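Local coordinates for cell wall surface anchor family protein (Streptococcus pneumoniae, PDB 4OQ1), which serves as an ancillary pilin of the pneumococcal pilus and, built with CnaB-type domains, probably attaches the fibre to the bacterial cell wall, at residues S172-D176 with V177-A181; S101-N105 with G106-V110; L320-L323 with Q324-G328. The protein carries 3 engineered substitutions. One frame throughout, in Å; residues are numbered along the deposited sequence.

Interaction 1. Residues S172-D176 with V177-A181; sequences SVARD and VSAAA. Engineered in segment 177-181: Ala179 (natural residue Glu), Ala180 (natural residue Lys), Ala181 (natural residue Glu).
Ala174 lays its methyl group against that of the engineered Ala179, CB to CB 4.0 Å, an apolar touch on an exposed surface. Close by, Ser172 OG stands 3.7 Å from CB of Ala180, also engineered; with chi1 at 56° the hydroxyl is tucked between the backbone N and the carbonyl carbon, over the partner strand's Ala180. Ser172, Ala174, Val177 and Ala180 share one face of the sheet, while Val173 and Ser178 look to the other.

The two strands make a tight beta hairpin of the first Prealbumin-like domain, closed by a type I' turn from Ala174 to Val177, with Arg175 and Asp176 at its two central positions. Ala174 and Val177 form the hydrogen-bonded pair that flanks the turn: Ala174 N donates to Val177 O at 3.0 Å and Val177 N returns a bond to Ala174 O at 3.2 Å. Next come Val173 and Ser178, a non-hydrogen-bonded pair whose strands are drawn close enough for a CA-H...O contact from Val173 CA to Val177 O (3.2 Å). Beyond it a beta bulge shifts the register by one residue: Ala179 N donates to Ser172 O at 2.7 Å, and Ser172 N to Ala180 O at 2.9 Å, so both backbone polar groups of Ser172 are used across the bulge. On the Val173 side, Arg219 of the adjoining strand 216-224 forms a hydrogen bond with Ser178 OG and a salt bridge with OD1 of Asp176, a poorly ordered residue.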
ATOM      1  N   SER A 172       5.672  -9.428  -3.908  1.00 20.67           N
ATOM      2  CA  SER A 172       6.163 -10.700  -3.381  1.00 20.99           C
ATOM      3  C   SER A 172       7.313 -11.048  -4.304  1.00 22.38           C
ATOM      4  O   SER A 172       7.397 -10.561  -5.417  1.00 21.97           O
ATOM      5  CB  SER A 172       5.091 -11.800  -3.444  1.00 24.92           C
ATOM      6  OG  SER A 172       4.619 -11.954  -4.774  1.00 24.88           O
ATOM      7  N   VAL A 173       8.143 -11.927  -3.814  1.00 24.19           N
ATOM      8  CA  VAL A 173       9.362 -12.327  -4.437  1.00 26.74           C
ATOM      9  C   VAL A 173       9.425 -13.859  -4.567  1.00 29.31           C
ATOM     10  O   VAL A 173       9.242 -14.577  -3.585  1.00 29.83           O
ATOM     11  CB  VAL A 173      10.538 -11.920  -3.564  1.00 25.43           C
ATOM     12  CG1 VAL A 173      11.841 -12.551  -4.097  1.00 29.81           C
ATOM     13  CG2 VAL A 173      10.650 -10.437  -3.502  1.00 26.22           C
ATOM     14  N   ALA A 174       9.731 -14.346  -5.767  1.00 31.82           N
ATOM     15  CA  ALA A 174       9.927 -15.760  -5.953  1.00 32.38           C
ATOM     16  C   ALA A 174      11.276 -15.971  -6.615  1.00 34.18           C
ATOM     17  O   ALA A 174      11.496 -15.465  -7.695  1.00 34.52           O
ATOM     18  CB  ALA A 174       8.795 -16.355  -6.802  1.00 29.56           C
ATOM     19  N   ARG A 175      12.171 -16.701  -5.971  1.00 37.80           N
ATOM     20  CA  ARG A 175      13.516 -16.918  -6.543  1.00 46.45           C
ATOM     21  C   ARG A 175      14.125 -15.588  -7.002  1.00 43.78           C
ATOM     22  O   ARG A 175      14.442 -15.465  -8.185  1.00 39.54           O
ATOM     23  CB  ARG A 175      13.433 -17.864  -7.761  1.00 52.04           C
ATOM     24  CG  ARG A 175      12.531 -19.092  -7.601  1.00 55.17           C
ATOM     25  CD  ARG A 175      12.759 -19.871  -6.302  1.00 58.81           C
ATOM     26  NE  ARG A 175      12.486 -21.306  -6.496  1.00 65.43           N
ATOM     27  CZ  ARG A 175      12.114 -22.174  -5.548  1.00 69.46           C
ATOM     28  NH1 ARG A 175      11.937 -21.799  -4.281  1.00 68.95           N
ATOM     29  NH2 ARG A 175      11.891 -23.444  -5.883  1.00 72.02           N
ATOM     30  N   ASP A 176      14.132 -14.584  -6.110  1.00 47.04           N
ATOM     31  CA  ASP A 176      14.699 -13.230  -6.332  1.00 53.35           C
ATOM     32  C   ASP A 176      13.926 -12.207  -7.202  1.00 49.43           C
ATOM     33  O   ASP A 176      14.270 -11.012  -7.239  1.00 45.95           O
ATOM     34  CB  ASP A 176      16.141 -13.339  -6.868  1.00 65.19           C
ATOM     35  CG  ASP A 176      17.002 -12.106  -6.543  1.00 75.65           C
ATOM     36  OD1 ASP A 176      16.489 -11.064  -6.064  1.00 82.07           O
ATOM     37  OD2 ASP A 176      18.229 -12.181  -6.780  1.00 92.81           O
ATOM     38  N   VAL A 177      12.898 -12.652  -7.921  1.00 40.22           N
ATOM     39  CA  VAL A 177      12.238 -11.797  -8.895  1.00 34.81           C
ATOM     40  C   VAL A 177      10.999 -11.258  -8.204  1.00 26.48           C
ATOM     41  O   VAL A 177      10.369 -12.004  -7.482  1.00 29.86           O
ATOM     42  CB  VAL A 177      11.815 -12.668 -10.063  1.00 30.83           C
ATOM     43  CG1 VAL A 177      10.740 -11.999 -10.912  1.00 32.79           C
ATOM     44  CG2 VAL A 177      13.028 -13.173 -10.834  1.00 34.18           C
ATOM     45  N   SER A 178      10.652 -10.029  -8.459  1.00 28.25           N
ATOM     46  CA  SER A 178       9.360  -9.444  -8.046  1.00 27.39           C
ATOM     47  C   SER A 178       8.202 -10.168  -8.755  1.00 28.84           C
ATOM     48  O   SER A 178       7.889  -9.969  -9.971  1.00 28.17           O
ATOM     49  CB  SER A 178       9.342  -7.934  -8.314  1.00 31.70           C
ATOM     50  OG  SER A 178      10.316  -7.294  -7.463  1.00 36.55           O
ATOM     51  N   ALA A 179       7.618 -11.099  -8.042  1.00 27.59           N
ATOM     52  CA  ALA A 179       6.669 -11.992  -8.704  1.00 26.61           C
ATOM     53  C   ALA A 179       5.253 -11.400  -8.931  1.00 25.93           C
ATOM     54  O   ALA A 179       4.555 -11.733  -9.872  1.00 25.81           O
ATOM     55  CB  ALA A 179       6.572 -13.276  -7.908  1.00 24.71           C
ATOM     56  N   ALA A 180       4.794 -10.568  -8.020  1.00 22.37           N
ATOM     57  CA  ALA A 180       3.474 -10.040  -8.152  1.00 21.31           C
ATOM     58  C   ALA A 180       3.329  -8.857  -7.284  1.00 20.65           C
ATOM     59  O   ALA A 180       3.916  -8.812  -6.160  1.00 20.50           O
ATOM     60  CB  ALA A 180       2.481 -11.066  -7.654  1.00 21.28           C
ATOM     61  N   ALA A 181       2.469  -7.947  -7.727  1.00 23.32           N
ATOM     62  CA  ALA A 181       1.956  -6.919  -6.818  1.00 21.58           C
ATOM     63  C   ALA A 181       0.963  -7.575  -5.865  1.00 22.36           C
ATOM     64  O   ALA A 181       0.044  -8.327  -6.263  1.00 20.98           O
ATOM     65  CB  ALA A 181       1.346  -5.739  -7.589  1.00 23.77           C
TER

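Interaction 2. Residues S101-N105 with G106-V110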
ATOM      1  N   SER A 101     -31.003 -20.728   7.054  1.00 25.03           N
ATOM      2  CA  SER A 101     -32.426 -21.098   6.818  1.00 31.41           C
ATOM      3  C   SER A 101     -32.793 -22.532   7.089  1.00 29.77           C
ATOM      4  O   SER A 101     -31.975 -23.426   6.825  1.00 31.20           O
ATOM      5  CB  SER A 101     -32.820 -20.764   5.350  1.00 32.90           C
ATOM      6  OG  SER A 101     -32.992 -19.355   5.256  1.00 34.71           O
ATOM      7  N   HIS A 102     -34.025 -22.741   7.572  1.00 32.89           N
ATOM      8  CA  HIS A 102     -34.680 -24.118   7.638  1.00 33.58           C
ATOM      9  C   HIS A 102     -33.966 -25.068   8.572  1.00 29.20           C
ATOM     10  O   HIS A 102     -33.572 -26.219   8.255  1.00 27.86           O
ATOM     11  CB  HIS A 102     -34.885 -24.753   6.251  1.00 37.64           C
ATOM     12  CG  HIS A 102     -35.592 -23.842   5.268  1.00 45.40           C
ATOM     13  ND1 HIS A 102     -36.853 -23.332   5.499  1.00 48.37           N
ATOM     14  CD2 HIS A 102     -35.197 -23.343   4.068  1.00 45.70           C
ATOM     15  CE1 HIS A 102     -37.192 -22.538   4.497  1.00 48.65           C
ATOM     16  NE2 HIS A 102     -36.196 -22.516   3.626  1.00 43.27           N
ATOM     17  N   ILE A 103     -33.761 -24.552   9.752  1.00 26.94           N
ATOM     18  CA  ILE A 103     -33.054 -25.306  10.767  1.00 26.12           C
ATOM     19  C   ILE A 103     -34.048 -26.028  11.737  1.00 25.97           C
ATOM     20  O   ILE A 103     -34.792 -25.368  12.487  1.00 27.27           O
ATOM     21  CB  ILE A 103     -32.138 -24.352  11.594  1.00 22.64           C
ATOM     22  CG1 ILE A 103     -31.253 -23.527  10.633  1.00 24.57           C
ATOM     23  CG2 ILE A 103     -31.340 -25.167  12.602  1.00 22.13           C
ATOM     24  CD1 ILE A 103     -30.292 -22.517  11.329  1.00 22.72           C
ATOM     25  N   PRO A 104     -33.972 -27.359  11.807  1.00 29.95           N
ATOM     26  CA  PRO A 104     -34.820 -28.153  12.707  1.00 29.57           C
ATOM     27  C   PRO A 104     -34.489 -27.860  14.111  1.00 31.18           C
ATOM     28  O   PRO A 104     -33.439 -27.259  14.366  1.00 32.57           O
ATOM     29  CB  PRO A 104     -34.431 -29.597  12.369  1.00 29.07           C
ATOM     30  CG  PRO A 104     -33.893 -29.553  11.023  1.00 30.95           C
ATOM     31  CD  PRO A 104     -33.135 -28.254  10.999  1.00 29.58           C
ATOM     32  N   ASN A 105     -35.301 -28.328  15.049  1.00 29.27           N
ATOM     33  CA  ASN A 105     -34.969 -28.212  16.457  1.00 26.86           C
ATOM     34  C   ASN A 105     -33.652 -28.997  16.778  1.00 25.13           C
ATOM     35  O   ASN A 105     -33.420 -30.041  16.187  1.00 23.26           O
ATOM     36  CB  ASN A 105     -36.057 -28.862  17.266  1.00 32.55           C
ATOM     37  CG  ASN A 105     -37.163 -27.926  17.528  1.00 33.10           C
ATOM     38  OD1 ASN A 105     -37.253 -26.878  16.904  1.00 34.08           O
ATOM     39  ND2 ASN A 105     -37.955 -28.246  18.496  1.00 39.46           N
ATOM     40  N   GLY A 106     -32.834 -28.485  17.695  1.00 23.91           N
ATOM     41  CA  GLY A 106     -31.600 -29.172  18.049  1.00 22.43           C
ATOM     42  C   GLY A 106     -30.546 -28.275  18.672  1.00 21.44           C
ATOM     43  O   GLY A 106     -30.709 -27.063  18.771  1.00 21.16           O
ATOM     44  N   LEU A 107     -29.438 -28.879  19.138  1.00 22.53           N
ATOM     45  CA  LEU A 107     -28.362 -28.136  19.742  1.00 21.71           C
ATOM     46  C   LEU A 107     -27.167 -28.370  18.809  1.00 19.47           C
ATOM     47  O   LEU A 107     -26.847 -29.469  18.490  1.00 17.89           O
ATOM     48  CB  LEU A 107     -28.095 -28.641  21.139  1.00 24.51           C
ATOM     49  CG  LEU A 107     -26.896 -28.068  21.886  1.00 25.62           C
ATOM     50  CD1 LEU A 107     -27.008 -26.581  22.089  1.00 30.24           C
ATOM     51  CD2 LEU A 107     -26.715 -28.786  23.215  1.00 29.76           C
ATOM     52  N   TYR A 108     -26.628 -27.284  18.308  1.00 20.83           N
ATOM     53  CA  TYR A 108     -25.760 -27.301  17.143  1.00 19.59           C
ATOM     54  C   TYR A 108     -24.407 -26.659  17.479  1.00 17.65           C
ATOM     55  O   TYR A 108     -24.355 -25.718  18.211  1.00 16.01           O
ATOM     56  CB  TYR A 108     -26.421 -26.575  16.067  1.00 20.32           C
ATOM     57  CG  TYR A 108     -27.643 -27.243  15.523  1.00 20.19           C
ATOM     58  CD1 TYR A 108     -27.567 -28.246  14.593  1.00 18.49           C
ATOM     59  CD2 TYR A 108     -28.913 -26.704  15.832  1.00 19.97           C
ATOM     60  CE1 TYR A 108     -28.715 -28.833  14.067  1.00 20.48           C
ATOM     61  CE2 TYR A 108     -30.078 -27.235  15.291  1.00 20.66           C
ATOM     62  CZ  TYR A 108     -29.985 -28.310  14.420  1.00 23.02           C
ATOM     63  OH  TYR A 108     -31.124 -28.823  13.889  1.00 22.87           O
ATOM     64  N   TYR A 109     -23.300 -27.261  17.012  1.00 15.63           N
ATOM     65  CA  TYR A 109     -21.994 -26.696  17.196  1.00 14.23           C
ATOM     66  C   TYR A 109     -21.506 -26.192  15.841  1.00 16.32           C
ATOM     67  O   TYR A 109     -21.647 -26.889  14.815  1.00 14.91           O
ATOM     68  CB  TYR A 109     -21.032 -27.839  17.654  1.00 16.38           C
ATOM     69  CG  TYR A 109     -19.606 -27.499  17.727  1.00 16.18           C
ATOM     70  CD1 TYR A 109     -19.146 -26.455  18.546  1.00 17.49           C
ATOM     71  CD2 TYR A 109     -18.659 -28.310  17.131  1.00 16.44           C
ATOM     72  CE1 TYR A 109     -17.767 -26.150  18.626  1.00 15.78           C
ATOM     73  CE2 TYR A 109     -17.318 -27.999  17.170  1.00 19.06           C
ATOM     74  CZ  TYR A 109     -16.841 -26.966  17.970  1.00 19.42           C
ATOM     75  OH  TYR A 109     -15.493 -26.682  18.134  1.00 20.89           O
ATOM     76  N   VAL A 110     -20.896 -25.010  15.843  1.00 14.96           N
ATOM     77  CA  VAL A 110     -20.309 -24.361  14.615  1.00 15.22           C
ATOM     78  C   VAL A 110     -18.820 -24.105  14.885  1.00 16.02           C
ATOM     79  O   VAL A 110     -18.437 -23.765  16.011  1.00 16.43           O
ATOM     80  CB  VAL A 110     -20.988 -23.027  14.321  1.00 15.30           C
ATOM     81  CG1 VAL A 110     -20.383 -22.266  13.137  1.00 17.56           C
ATOM     82  CG2 VAL A 110     -22.476 -23.250  14.140  1.00 17.22           C
TER
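A tyrosine corner sits in the connection between strands 98-103 and 106-110, which are separated in the sheet by 50-56 and 85-93: Tyr108, near the start of the second strand, sends its phenol back to the backbone four residues earlier. Its OH donates to Pro104 O at 2.8 Å. The acceptor lies at the edge of the tyrosine ring, near the ring plane, but the hydroxyl itself stands about 60° out of the plane of the Pro104 carbonyl, approaching from above and not along a lone pair. CE2 of the ring is 3.5 Å from Pro104 O.

With chi1 of -68°, CG lies beside the backbone N of Tyr108 and the ring leans back towards the incoming chain. There it slides past Ile103 in the opposite direction; CG2 of Ile103 meets the ring obliquely, 3.6 Å from CE2. The pyrrolidine of Pro104 crosses the tyrosine side chain at about a right angle, its CD 3.6 Å from Tyr108 OH. Gly106 makes the bend possible, since at its backbone angles a side chain would run into the carbonyl oxygen of Asn105.

Just upstream, His102 and Ile103 both face His28, a G1 beta bulge at the end of the incoming strand. Asn105 is tied to other parts of the chain: OD1 accepts from His28 NE2 and ND2 donates to Asp131 OD1. The Tyr108 ring also meets that of Phe127, the planes inclined by about 25°. The phenol thus combines two roles: its carbon atoms join the apolar packing of a buried residue, and its hydroxyl, which would be costly to bury without a partner, is satisfied by the connection that leads into its own strand.

Interaction 3. Residues L320-L323 with Q324-G328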
ATOM      1  N   LEU A 320      19.861  22.755 -18.619  1.00 13.83           N
ATOM      2  CA  LEU A 320      19.093  23.807 -19.207  1.00 13.49           C
ATOM      3  C   LEU A 320      18.756  23.298 -20.614  1.00 15.53           C
ATOM      4  O   LEU A 320      19.672  23.236 -21.462  1.00 18.57           O
ATOM      5  CB  LEU A 320      19.860  25.129 -19.360  1.00 13.36           C
ATOM      6  CG  LEU A 320      20.316  25.773 -18.004  1.00 15.23           C
ATOM      7  CD1 LEU A 320      21.026  27.091 -18.266  1.00 16.50           C
ATOM      8  CD2 LEU A 320      19.115  26.067 -17.169  1.00 17.73           C
ATOM      9  N   TRP A 321      17.515  22.889 -20.785  1.00 15.65           N
ATOM     10  CA  TRP A 321      16.998  22.410 -22.097  1.00 16.13           C
ATOM     11  C   TRP A 321      16.506  23.622 -22.824  1.00 16.62           C
ATOM     12  O   TRP A 321      15.542  24.290 -22.343  1.00 17.96           O
ATOM     13  CB  TRP A 321      15.853  21.397 -21.919  1.00 20.43           C
ATOM     14  CG  TRP A 321      15.144  21.014 -23.204  1.00 20.96           C
ATOM     15  CD1 TRP A 321      14.100  21.637 -23.762  1.00 25.87           C
ATOM     16  CD2 TRP A 321      15.478  19.939 -24.062  1.00 22.13           C
ATOM     17  NE1 TRP A 321      13.756  21.023 -24.974  1.00 25.07           N
ATOM     18  CE2 TRP A 321      14.555  19.931 -25.120  1.00 26.08           C
ATOM     19  CE3 TRP A 321      16.415  18.934 -24.005  1.00 25.61           C
ATOM     20  CZ2 TRP A 321      14.628  19.002 -26.182  1.00 23.16           C
ATOM     21  CZ3 TRP A 321      16.445  17.988 -25.043  1.00 24.52           C
ATOM     22  CH2 TRP A 321      15.590  18.047 -26.094  1.00 25.66           C
ATOM     23  N   GLU A 322      17.134  23.948 -23.944  1.00 18.83           N
ATOM     24  CA  GLU A 322      16.798  25.240 -24.671  1.00 20.20           C
ATOM     25  C   GLU A 322      15.502  25.123 -25.419  1.00 22.80           C
ATOM     26  O   GLU A 322      15.343  24.233 -26.296  1.00 19.98           O
ATOM     27  CB  GLU A 322      17.888  25.699 -25.645  1.00 22.55           C
ATOM     28  CG  GLU A 322      17.576  27.100 -26.221  1.00 21.98           C
ATOM     29  CD  GLU A 322      18.701  27.619 -27.110  1.00 23.68           C
ATOM     30  OE1 GLU A 322      19.247  26.815 -27.889  1.00 30.45           O
ATOM     31  OE2 GLU A 322      19.019  28.806 -27.001  1.00 25.69           O
ATOM     32  N   LEU A 323      14.520  25.931 -24.995  1.00 18.81           N
ATOM     33  CA  LEU A 323      13.262  26.018 -25.695  1.00 22.10           C
ATOM     34  C   LEU A 323      13.280  27.034 -26.854  1.00 23.94           C
ATOM     35  O   LEU A 323      12.679  26.787 -27.854  1.00 25.26           O
ATOM     36  CB  LEU A 323      12.169  26.443 -24.724  1.00 19.16           C
ATOM     37  CG  LEU A 323      11.905  25.453 -23.567  1.00 21.39           C
ATOM     38  CD1 LEU A 323      11.028  26.024 -22.460  1.00 24.52           C
ATOM     39  CD2 LEU A 323      11.258  24.177 -24.098  1.00 26.48           C
ATOM     40  N   GLN A 324      13.976  28.149 -26.698  1.00 19.68           N
ATOM     41  CA  GLN A 324      14.015  29.208 -27.695  1.00 23.73           C
ATOM     42  C   GLN A 324      15.376  29.979 -27.630  1.00 21.56           C
ATOM     43  O   GLN A 324      15.766  30.496 -26.567  1.00 21.96           O
ATOM     44  CB  GLN A 324      12.887  30.210 -27.396  1.00 24.62           C
ATOM     45  CG  GLN A 324      12.983  31.515 -28.131  1.00 28.68           C
ATOM     46  CD  GLN A 324      11.799  32.401 -27.914  1.00 35.04           C
ATOM     47  OE1 GLN A 324      10.739  32.145 -28.471  1.00 33.57           O
ATOM     48  NE2 GLN A 324      11.960  33.461 -27.070  1.00 32.49           N
ATOM     49  N   ALA A 325      16.020  30.103 -28.779  1.00 20.52           N
ATOM     50  CA  ALA A 325      17.277  30.857 -28.852  1.00 19.59           C
ATOM     51  C   ALA A 325      16.985  32.387 -28.918  1.00 21.90           C
ATOM     52  O   ALA A 325      15.910  32.796 -29.337  1.00 23.96           O
ATOM     53  CB  ALA A 325      18.107  30.395 -30.048  1.00 18.89           C
ATOM     54  N   PRO A 326      17.917  33.238 -28.408  1.00 21.57           N
ATOM     55  CA  PRO A 326      17.831  34.671 -28.708  1.00 21.70           C
ATOM     56  C   PRO A 326      17.665  34.882 -30.178  1.00 22.10           C
ATOM     57  O   PRO A 326      18.245  34.118 -30.959  1.00 23.43           O
ATOM     58  CB  PRO A 326      19.195  35.217 -28.241  1.00 22.12           C
ATOM     59  CG  PRO A 326      19.687  34.240 -27.220  1.00 22.05           C
ATOM     60  CD  PRO A 326      19.183  32.906 -27.736  1.00 22.26           C
ATOM     61  N   THR A 327      16.886  35.895 -30.572  1.00 24.62           N
ATOM     62  CA  THR A 327      16.728  36.283 -31.990  1.00 28.12           C
ATOM     63  C   THR A 327      18.068  36.367 -32.744  1.00 27.29           C
ATOM     64  O   THR A 327      18.976  37.053 -32.358  1.00 25.86           O
ATOM     65  CB  THR A 327      16.006  37.638 -32.107  1.00 29.14           C
ATOM     66  OG1 THR A 327      14.820  37.603 -31.311  1.00 31.03           O
ATOM     67  CG2 THR A 327      15.643  37.890 -33.545  1.00 29.91           C
ATOM     68  N   GLY A 328      18.184  35.683 -33.836  1.00 25.93           N
ATOM     69  CA  GLY A 328      19.384  35.815 -34.639  1.00 28.18           C
ATOM     70  C   GLY A 328      20.469  34.846 -34.230  1.00 28.16           C
ATOM     71  O   GLY A 328      21.578  34.833 -34.809  1.00 28.02           O
TER
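This is a local packing contact at the exit from strand 316-322, where the carboxylate of Glu322 folds alongside the chain that runs on from the strand. Glu322 has an outstretched side chain, CG anti to the backbone N (chi1 -173°) and the next bond extended too, which carries its end past Gln324 to Ala325. OE2 lies 3.3 Å from Ala325 CA and 3.6 Å from Ala325 CB, van der Waals contacts with carbon. Nearer the backbone, CG passes 3.8 Å from Gln324 N. The other carboxylate oxygen, OE1, accepts a hydrogen bond from Leu332 N, so the group ties the strand end to the loop further on.

The sequence Glu-Leu-Gln-Ala-Pro-Thr-Gly fits the E-box of CnaB domains, whose glutamate commonly sits beside an intramolecular Lys-Asn isopeptide bond; the contact of Glu322 with Asn354 of strand 350-354 is consistent with that placing. Around the corner at Leu323, Leu323 and Gln324 both face Met277 in a classic beta bulge against strand 277-284, and Pro326 continues beside Leu273 and Ala276 of the loop before strand 277-284, and Asn354 of strand 350-354.

How the interactions relate
Along the chain the order is interaction 2, interaction 1, interaction 3, and in space they follow the same sequence down an elongated molecule. Interaction 1 lies about 46 Å from interaction 2 and about 47 Å from interaction 3, centre to centre, whereas the outer two are about 83 Å apart on opposite sides of the chain's centre. They share no sheet: 101-110 belongs to the eight-stranded mixed sheet near the N-terminus, 172-181 to the first Prealbumin-like domain and 320-328 to the second. Each is a local feature of its own unit, two strand-to-strand connections and one strand exit, consistent with an extended pilin of beta domains in series.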